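PDB 4PHX: protein AggB from Escherichia coli, which forms the minor subunit of aggregative adherence fimbriae type I, an Ig-like beta-sandwich protein with donor-strand complementation that probably serves in cell adhesion. Local coordinates for residues Gly34-Ile39 with Glu77-Val82; Lys63-Gly68 with Asp94-Gly99. One frame throughout, in Å; residues are numbered along the deposited sequence.

Contact 1: residues Gly34-Ile39 with Glu77-Val82; sequences GFHIWI and EGQRGV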
ATOM      1  N   GLY B  34      30.176 -13.306 -15.726  1.00 49.64           N
ATOM      2  CA  GLY B  34      29.208 -12.302 -15.326  1.00 51.51           C
ATOM      3  C   GLY B  34      28.741 -11.351 -16.405  1.00 46.26           C
ATOM      4  O   GLY B  34      29.217 -11.418 -17.538  1.00 49.89           O
ATOM      5  N   PHE B  35      27.781 -10.495 -16.051  1.00 41.74           N
ATOM      6  CA  PHE B  35      27.207  -9.504 -16.962  1.00 40.28           C
ATOM      7  C   PHE B  35      27.109  -8.149 -16.261  1.00 42.12           C
ATOM      8  O   PHE B  35      26.906  -8.064 -15.055  1.00 40.44           O
ATOM      9  CB  PHE B  35      25.795  -9.854 -17.420  1.00 36.20           C
ATOM     10  CG  PHE B  35      25.635 -11.209 -18.052  1.00 40.37           C
ATOM     11  CD1 PHE B  35      25.336 -12.321 -17.278  1.00 46.83           C
ATOM     12  CD2 PHE B  35      25.676 -11.357 -19.429  1.00 41.44           C
ATOM     13  CE1 PHE B  35      25.139 -13.572 -17.875  1.00 47.54           C
ATOM     14  CE2 PHE B  35      25.470 -12.595 -20.023  1.00 37.10           C
ATOM     15  CZ  PHE B  35      25.206 -13.695 -19.250  1.00 43.56           C
ATOM     16  N   HIS B  36      27.139  -7.101 -17.065  1.00 43.96           N
ATOM     17  CA  HIS B  36      27.465  -5.760 -16.635  1.00 39.78           C
ATOM     18  C   HIS B  36      26.774  -4.889 -17.656  1.00 35.99           C
ATOM     19  O   HIS B  36      27.131  -4.946 -18.837  1.00 36.92           O
ATOM     20  CB  HIS B  36      28.964  -5.693 -16.844  1.00 51.21           C
ATOM     21  CG  HIS B  36      29.596  -4.383 -16.533  1.00 45.34           C
ATOM     22  ND1 HIS B  36      30.759  -3.978 -17.146  1.00 42.89           N
ATOM     23  CD2 HIS B  36      29.274  -3.416 -15.643  1.00 49.55           C
ATOM     24  CE1 HIS B  36      31.124  -2.807 -16.656  1.00 44.94           C
ATOM     25  NE2 HIS B  36      30.237  -2.442 -15.748  1.00 48.67           N
ATOM     26  N   ILE B  37      25.771  -4.122 -17.245  1.00 34.69           N
ATOM     27  CA  ILE B  37      25.084  -3.215 -18.173  1.00 35.99           C
ATOM     28  C   ILE B  37      24.866  -1.845 -17.572  1.00 37.86           C
ATOM     29  O   ILE B  37      24.870  -1.699 -16.358  1.00 42.12           O
ATOM     30  CB  ILE B  37      23.683  -3.738 -18.605  1.00 32.17           C
ATOM     31  CG1 ILE B  37      22.754  -3.847 -17.406  1.00 33.68           C
ATOM     32  CG2 ILE B  37      23.783  -5.060 -19.304  1.00 32.75           C
ATOM     33  CD1 ILE B  37      21.536  -4.755 -17.641  1.00 30.59           C
ATOM     34  N   TRP B  38      24.643  -0.844 -18.421  1.00 32.27           N
ATOM     35  CA  TRP B  38      24.250   0.471 -17.944  1.00 32.67           C
ATOM     36  C   TRP B  38      23.547   1.231 -19.047  1.00 36.08           C
ATOM     37  O   TRP B  38      23.551   0.790 -20.202  1.00 36.05           O
ATOM     38  CB  TRP B  38      25.453   1.266 -17.419  1.00 30.70           C
ATOM     39  CG  TRP B  38      26.541   1.470 -18.414  1.00 37.22           C
ATOM     40  CD1 TRP B  38      26.749   2.579 -19.192  1.00 33.72           C
ATOM     41  CD2 TRP B  38      27.593   0.547 -18.748  1.00 34.58           C
ATOM     42  NE1 TRP B  38      27.858   2.397 -19.986  1.00 35.10           N
ATOM     43  CE2 TRP B  38      28.392   1.160 -19.733  1.00 34.81           C
ATOM     44  CE3 TRP B  38      27.926  -0.739 -18.316  1.00 35.55           C
ATOM     45  CZ2 TRP B  38      29.507   0.539 -20.280  1.00 42.44           C
ATOM     46  CZ3 TRP B  38      29.034  -1.359 -18.860  1.00 40.03           C
ATOM     47  CH2 TRP B  38      29.814  -0.724 -19.835  1.00 44.06           C
ATOM     48  N   ILE B  39      22.926   2.357 -18.703  1.00 27.66           N
ATOM     49  CA  ILE B  39      22.367   3.211 -19.736  1.00 30.78           C
ATOM     50  C   ILE B  39      23.286   4.398 -19.942  1.00 35.69           C
ATOM     51  O   ILE B  39      23.793   4.956 -18.964  1.00 36.73           O
ATOM     52  CB  ILE B  39      21.000   3.752 -19.347  1.00 36.86           C
ATOM     53  CG1 ILE B  39      20.006   2.598 -19.140  1.00 34.16           C
ATOM     54  CG2 ILE B  39      20.513   4.793 -20.391  1.00 35.25           C
ATOM     55  CD1 ILE B  39      18.606   3.062 -18.859  1.00 35.35           C
ATOM     56  N   GLU B  77      35.720  -0.910 -12.478  1.00 55.96           N
ATOM     57  CA  GLU B  77      36.836  -0.363 -13.276  1.00 61.62           C
ATOM     58  C   GLU B  77      36.665   0.914 -14.142  1.00 61.39           C
ATOM     59  O   GLU B  77      37.081   0.895 -15.310  1.00 60.90           O
ATOM     60  CB  GLU B  77      37.404  -1.448 -14.207  1.00 52.36           C
ATOM     61  CG  GLU B  77      38.090  -2.618 -13.540  1.00 53.82           C
ATOM     62  CD  GLU B  77      38.333  -3.746 -14.529  1.00 55.83           C
ATOM     63  OE1 GLU B  77      38.426  -3.446 -15.741  1.00 60.52           O
ATOM     64  OE2 GLU B  77      38.417  -4.919 -14.108  1.00 60.22           O
ATOM     65  N   GLY B  78      36.058   1.998 -13.654  1.00 58.80           N
ATOM     66  CA  GLY B  78      35.123   2.036 -12.554  1.00 57.22           C
ATOM     67  C   GLY B  78      33.849   2.475 -13.250  1.00 56.60           C
ATOM     68  O   GLY B  78      33.381   3.611 -13.094  1.00 51.16           O
ATOM     69  N   GLN B  79      33.321   1.569 -14.072  1.00 52.39           N
ATOM     70  CA  GLN B  79      32.083   1.804 -14.809  1.00 49.90           C
ATOM     71  C   GLN B  79      30.880   1.522 -13.918  1.00 48.72           C
ATOM     72  O   GLN B  79      30.730   0.408 -13.413  1.00 52.03           O
ATOM     73  CB  GLN B  79      32.027   0.903 -16.049  1.00 47.97           C
ATOM     74  CG  GLN B  79      30.715   1.008 -16.813  1.00 47.65           C
ATOM     75  CD  GLN B  79      30.482   2.409 -17.377  1.00 43.13           C
ATOM     76  OE1 GLN B  79      31.299   2.921 -18.148  1.00 38.87           O
ATOM     77  NE2 GLN B  79      29.368   3.030 -16.994  1.00 40.35           N
ATOM     78  N   ARG B  80      30.041   2.532 -13.716  1.00 44.51           N
ATOM     79  CA  ARG B  80      28.806   2.371 -12.956  1.00 47.36           C
ATOM     80  C   ARG B  80      27.773   1.644 -13.824  1.00 47.63           C
ATOM     81  O   ARG B  80      27.702   1.875 -15.031  1.00 45.15           O
ATOM     82  CB  ARG B  80      28.255   3.735 -12.512  1.00 49.99           C
ATOM     83  CG  ARG B  80      29.179   4.561 -11.592  1.00 57.89           C
ATOM     84  CD  ARG B  80      28.640   5.996 -11.367  1.00 64.36           C
ATOM     85  NE  ARG B  80      28.838   6.847 -12.543  1.00 66.70           N
ATOM     86  CZ  ARG B  80      28.229   8.013 -12.754  1.00 65.39           C
ATOM     87  NH1 ARG B  80      27.360   8.495 -11.876  1.00 63.09           N
ATOM     88  NH2 ARG B  80      28.487   8.698 -13.862  1.00 69.81           N
ATOM     89  N   GLY B  81      26.992   0.758 -13.210  1.00 47.25           N
ATOM     90  CA  GLY B  81      25.957   0.017 -13.913  1.00 41.07           C
ATOM     91  C   GLY B  81      25.331  -1.002 -12.990  1.00 42.14           C
ATOM     92  O   GLY B  81      25.494  -0.921 -11.783  1.00 46.54           O
ATOM     93  N   VAL B  82      24.608  -1.966 -13.537  1.00 41.40           N
ATOM     94  CA  VAL B  82      24.127  -3.059 -12.705  1.00 47.09           C
ATOM     95  C   VAL B  82      24.743  -4.353 -13.222  1.00 47.14           C
ATOM     96  O   VAL B  82      25.084  -4.444 -14.396  1.00 43.52           O
ATOM     97  CB  VAL B  82      22.581  -3.130 -12.616  1.00 45.40           C
ATOM     98  CG1 VAL B  82      22.014  -1.820 -12.058  1.00 39.86           C
ATOM     99  CG2 VAL B  82      21.980  -3.416 -13.969  1.00 43.28           C
TER
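The amide of Gln-79 lies flat on the indole of Trp-38, the two planes 6° apart. Its CD sits 3.4 Å from Trp-38 CE2, while Gln-79 CG comes down over the middle of the six-membered ring, 3.4 Å from its centroid, in a CH-pi contact. The Gln-79 chain gets there by bending at its second torsion (chi2 63°), which turns CD back across the indole. One bond then fixes the amide's rotation: Gln-79 NE2 donates to Arg-80 O at 2.8 Å, almost straight, in the amide plane and on a carbonyl lone pair. On the His-36 side, NE2 of the imidazole reaches Gln-79 CG at 3.6 Å, and Trp-38 CZ3 covers one face of the same imidazole.

Backbone bonds join the two segments where they become neighbouring strands. Ile-37 N donates to Val-82 O at 2.9 Å and Val-82 N to Ile-37 O at 2.8 Å, an antiparallel hydrogen-bonded pair. Beside it, Gly-81 CA lies 3.2 Å from Ile-37 O in a CA-H...O contact.

The apolar part is small: Ile-37 CG1 meets Val-82 CG2 at 3.5 Å, on the face turned to Ile-66 and Phe-93 of the opposite sheet. At Gly-81 the chain turns a corner, from the short edge strand 79-80 into 82-85, which pairs with 34-39 inside one sheet of an Ig-like beta sandwich.

Contact 2: residues Lys63-Gly68 with Asp94-Gly99; sequences KVKIGG and DIMSDG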
ATOM      1  N   LYS B  63      12.280   9.445 -15.504  1.00 43.46           N
ATOM      2  CA  LYS B  63      13.249   8.826 -14.623  1.00 44.46           C
ATOM      3  C   LYS B  63      13.099   7.341 -14.868  1.00 45.49           C
ATOM      4  O   LYS B  63      12.018   6.771 -14.705  1.00 44.78           O
ATOM      5  CB  LYS B  63      12.944   9.102 -13.143  1.00 50.47           C
ATOM      6  CG  LYS B  63      12.451  10.499 -12.808  1.00 51.67           C
ATOM      7  CD  LYS B  63      12.224  10.682 -11.300  1.00 60.16           C
ATOM      8  CE  LYS B  63      13.498  10.471 -10.462  1.00 60.92           C
ATOM      9  NZ  LYS B  63      14.466  11.614 -10.557  1.00 61.47           N
ATOM     10  N   VAL B  64      14.182   6.698 -15.260  1.00 46.86           N
ATOM     11  CA  VAL B  64      14.116   5.282 -15.504  1.00 40.80           C
ATOM     12  C   VAL B  64      15.181   4.586 -14.685  1.00 45.44           C
ATOM     13  O   VAL B  64      16.099   5.228 -14.164  1.00 40.49           O
ATOM     14  CB  VAL B  64      14.300   4.986 -16.987  1.00 41.43           C
ATOM     15  CG1 VAL B  64      13.233   5.709 -17.789  1.00 36.67           C
ATOM     16  CG2 VAL B  64      15.723   5.380 -17.446  1.00 36.58           C
ATOM     17  N   LYS B  65      15.039   3.272 -14.548  1.00 42.24           N
ATOM     18  CA  LYS B  65      16.054   2.464 -13.886  1.00 42.68           C
ATOM     19  C   LYS B  65      16.269   1.176 -14.669  1.00 39.00           C
ATOM     20  O   LYS B  65      15.381   0.698 -15.379  1.00 34.96           O
ATOM     21  CB  LYS B  65      15.679   2.155 -12.425  1.00 41.60           C
ATOM     22  CG  LYS B  65      14.375   1.382 -12.252  1.00 45.61           C
ATOM     23  CD  LYS B  65      14.103   1.006 -10.778  1.00 42.90           C
ATOM     24  CE  LYS B  65      12.813   0.212 -10.619  1.00 39.98           C
ATOM     25  NZ  LYS B  65      12.505  -0.065  -9.173  1.00 45.45           N
ATOM     26  N   ILE B  66      17.460   0.615 -14.534  1.00 41.10           N
ATOM     27  CA  ILE B  66      17.809  -0.555 -15.312  1.00 39.41           C
ATOM     28  C   ILE B  66      18.249  -1.725 -14.440  1.00 33.90           C
ATOM     29  O   ILE B  66      18.921  -1.562 -13.435  1.00 33.04           O
ATOM     30  CB  ILE B  66      18.896  -0.221 -16.354  1.00 35.06           C
ATOM     31  CG1 ILE B  66      19.025  -1.353 -17.373  1.00 34.68           C
ATOM     32  CG2 ILE B  66      20.226   0.085 -15.651  1.00 31.69           C
ATOM     33  CD1 ILE B  66      19.961  -1.042 -18.554  1.00 36.14           C
ATOM     34  N   GLY B  67      17.865  -2.916 -14.859  1.00 36.57           N
ATOM     35  CA  GLY B  67      18.303  -4.128 -14.196  1.00 39.77           C
ATOM     36  C   GLY B  67      17.118  -5.032 -13.944  1.00 38.68           C
ATOM     37  O   GLY B  67      16.565  -5.600 -14.876  1.00 36.82           O
ATOM     38  N   GLY B  68      16.701  -5.123 -12.684  1.00 42.25           N
ATOM     39  CA  GLY B  68      15.581  -5.968 -12.308  1.00 42.80           C
ATOM     40  C   GLY B  68      16.068  -7.195 -11.573  1.00 46.18           C
ATOM     41  O   GLY B  68      17.251  -7.278 -11.216  1.00 48.40           O
ATOM     42  N   ASP B  94      15.448  -5.342 -17.727  1.00 31.07           N
ATOM     43  CA  ASP B  94      14.449  -4.392 -18.195  1.00 38.83           C
ATOM     44  C   ASP B  94      14.895  -2.974 -17.957  1.00 37.29           C
ATOM     45  O   ASP B  94      15.757  -2.714 -17.109  1.00 38.62           O
ATOM     46  CB  ASP B  94      13.131  -4.591 -17.466  1.00 37.96           C
ATOM     47  CG  ASP B  94      12.513  -5.944 -17.740  1.00 38.43           C
ATOM     48  OD1 ASP B  94      11.878  -6.111 -18.810  1.00 37.18           O
ATOM     49  OD2 ASP B  94      12.632  -6.817 -16.858  1.00 36.14           O
ATOM     50  N   ILE B  95      14.293  -2.066 -18.707  1.00 36.88           N
ATOM     51  CA  ILE B  95      14.348  -0.651 -18.388  1.00 37.72           C
ATOM     52  C   ILE B  95      12.999  -0.272 -17.800  1.00 39.45           C
ATOM     53  O   ILE B  95      11.948  -0.456 -18.422  1.00 37.24           O
ATOM     54  CB  ILE B  95      14.705   0.204 -19.610  1.00 36.59           C
ATOM     55  CG1 ILE B  95      16.153  -0.091 -20.024  1.00 33.92           C
ATOM     56  CG2 ILE B  95      14.541   1.699 -19.295  1.00 32.46           C
ATOM     57  CD1 ILE B  95      16.557   0.482 -21.386  1.00 25.72           C
ATOM     58  N   MET B  96      13.033   0.234 -16.577  1.00 41.61           N
ATOM     59  CA  MET B  96      11.803   0.425 -15.830  1.00 45.28           C
ATOM     60  C   MET B  96      11.581   1.866 -15.394  1.00 45.77           C
ATOM     61  O   MET B  96      12.533   2.606 -15.132  1.00 44.92           O
ATOM     62  CB  MET B  96      11.762  -0.501 -14.606  1.00 43.37           C
ATOM     63  CG  MET B  96      11.702  -1.977 -14.927  1.00 38.93           C
ATOM     64  SD  MET B  96      12.049  -3.017 -13.495  1.00 38.61           S
ATOM     65  CE  MET B  96      13.662  -2.484 -13.006  1.00 33.28           C
ATOM     66  N   SER B  97      10.311   2.248 -15.318  1.00 44.77           N
ATOM     67  CA  SER B  97       9.930   3.505 -14.693  1.00 50.08           C
ATOM     68  C   SER B  97      10.481   3.605 -13.273  1.00 47.69           C
ATOM     69  O   SER B  97      10.281   2.706 -12.453  1.00 43.02           O
ATOM     70  CB  SER B  97       8.417   3.646 -14.643  1.00 40.68           C
ATOM     71  OG  SER B  97       8.094   4.861 -14.031  1.00 47.53           O
ATOM     72  N   ASP B  98      11.186   4.695 -12.993  1.00 46.13           N
ATOM     73  CA  ASP B  98      11.769   4.889 -11.674  1.00 47.96           C
ATOM     74  C   ASP B  98      10.816   5.699 -10.803  1.00 46.83           C
ATOM     75  O   ASP B  98      10.951   6.906 -10.692  1.00 48.99           O
ATOM     76  CB  ASP B  98      13.131   5.583 -11.778  1.00 44.04           C
ATOM     77  CG  ASP B  98      13.802   5.754 -10.425  1.00 48.18           C
ATOM     78  OD1 ASP B  98      13.302   5.192  -9.423  1.00 51.59           O
ATOM     79  OD2 ASP B  98      14.840   6.440 -10.366  1.00 49.99           O
ATOM     80  N   GLY B  99       9.858   5.017 -10.197  1.00 48.92           N
ATOM     81  CA  GLY B  99       8.793   5.666  -9.462  1.00 51.04           C
ATOM     82  C   GLY B  99       7.560   5.923 -10.313  1.00 52.25           C
ATOM     83  O   GLY B  99       7.559   5.686 -11.535  1.00 46.12           O
TER
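Lys-63 to Gly-67 and Asp-94 to Ser-97 run antiparallel, their directions 148° apart and their axes 4.5 Å from each other at closest approach. Two hydrogen-bonded pairs hold them. Lys-65 and Met-96 exchange both bonds at 2.7 Å, Lys-65 N to Met-96 O and Met-96 N to Lys-65 O; Gly-67 and Asp-94 do the same at greater length. Past the strand end, Asp-98 N still donates to Lys-63 O at 2.8 Å, from 40° above the carbonyl plane, and Gln-101 NE2 bonds to that same oxygen.

On the outer face Lys-65 lies obliquely across Met-96. The lysine is extended beyond CG, and its CE touches Met-96 CE at 3.7 Å; the methionine bends at its third torsion (chi3 -58°) to bring that methyl over. On the inner face Ile-95 meets two neighbours with different branches: CG1 is 4.1 Å from Ile-66 CG1, and CG2 is 4.0 Å from Val-64 CB. Phe-110 and Val-112 of strand 107-117 close over these apolar groups. At the turn, Asp-98 CB rests against Lys-63 CB at 3.8 Å, and Ser-97 OG donates to Gly-99 O at 2.7 Å.

The chemistry divides by face. Branched aliphatic groups go to the core of the sandwich, while the charged ends find partners outside the pair: Asp-94 bonds to Thr-23 and forms salt bridges with Lys-20 and with Arg-25 of a third subunit, Asp-98 takes His-49, and Lys-63 takes Asn-44. Cohesion between the strands thus rests on backbone bonds and hydrocarbon contact, not on ion pairs across them.

In the fold
The centres of contacts 1 and 2 are about 15 Å apart, one in each sheet of the sandwich. Contact 2 joins neighbouring strands 61-67 and 90-97 in the middle of the five-stranded sheet; contact 1 lies in the six-stranded sheet, where 34-39 pairs with the start of 82-85. Along the chain the segments alternate, 34-39, 63-68, 77-82, 94-99, so the polypeptide passes back and forth between the sheets. They meet in the core: Val-82 CG1 packs on Ile-66 O at 3.4 Å and Ile-39 CG1 on Ile-66 CD1 at 3.7 Å. This sheet-to-sheet packing helps build the Ig-like body of the fimbrial subunit.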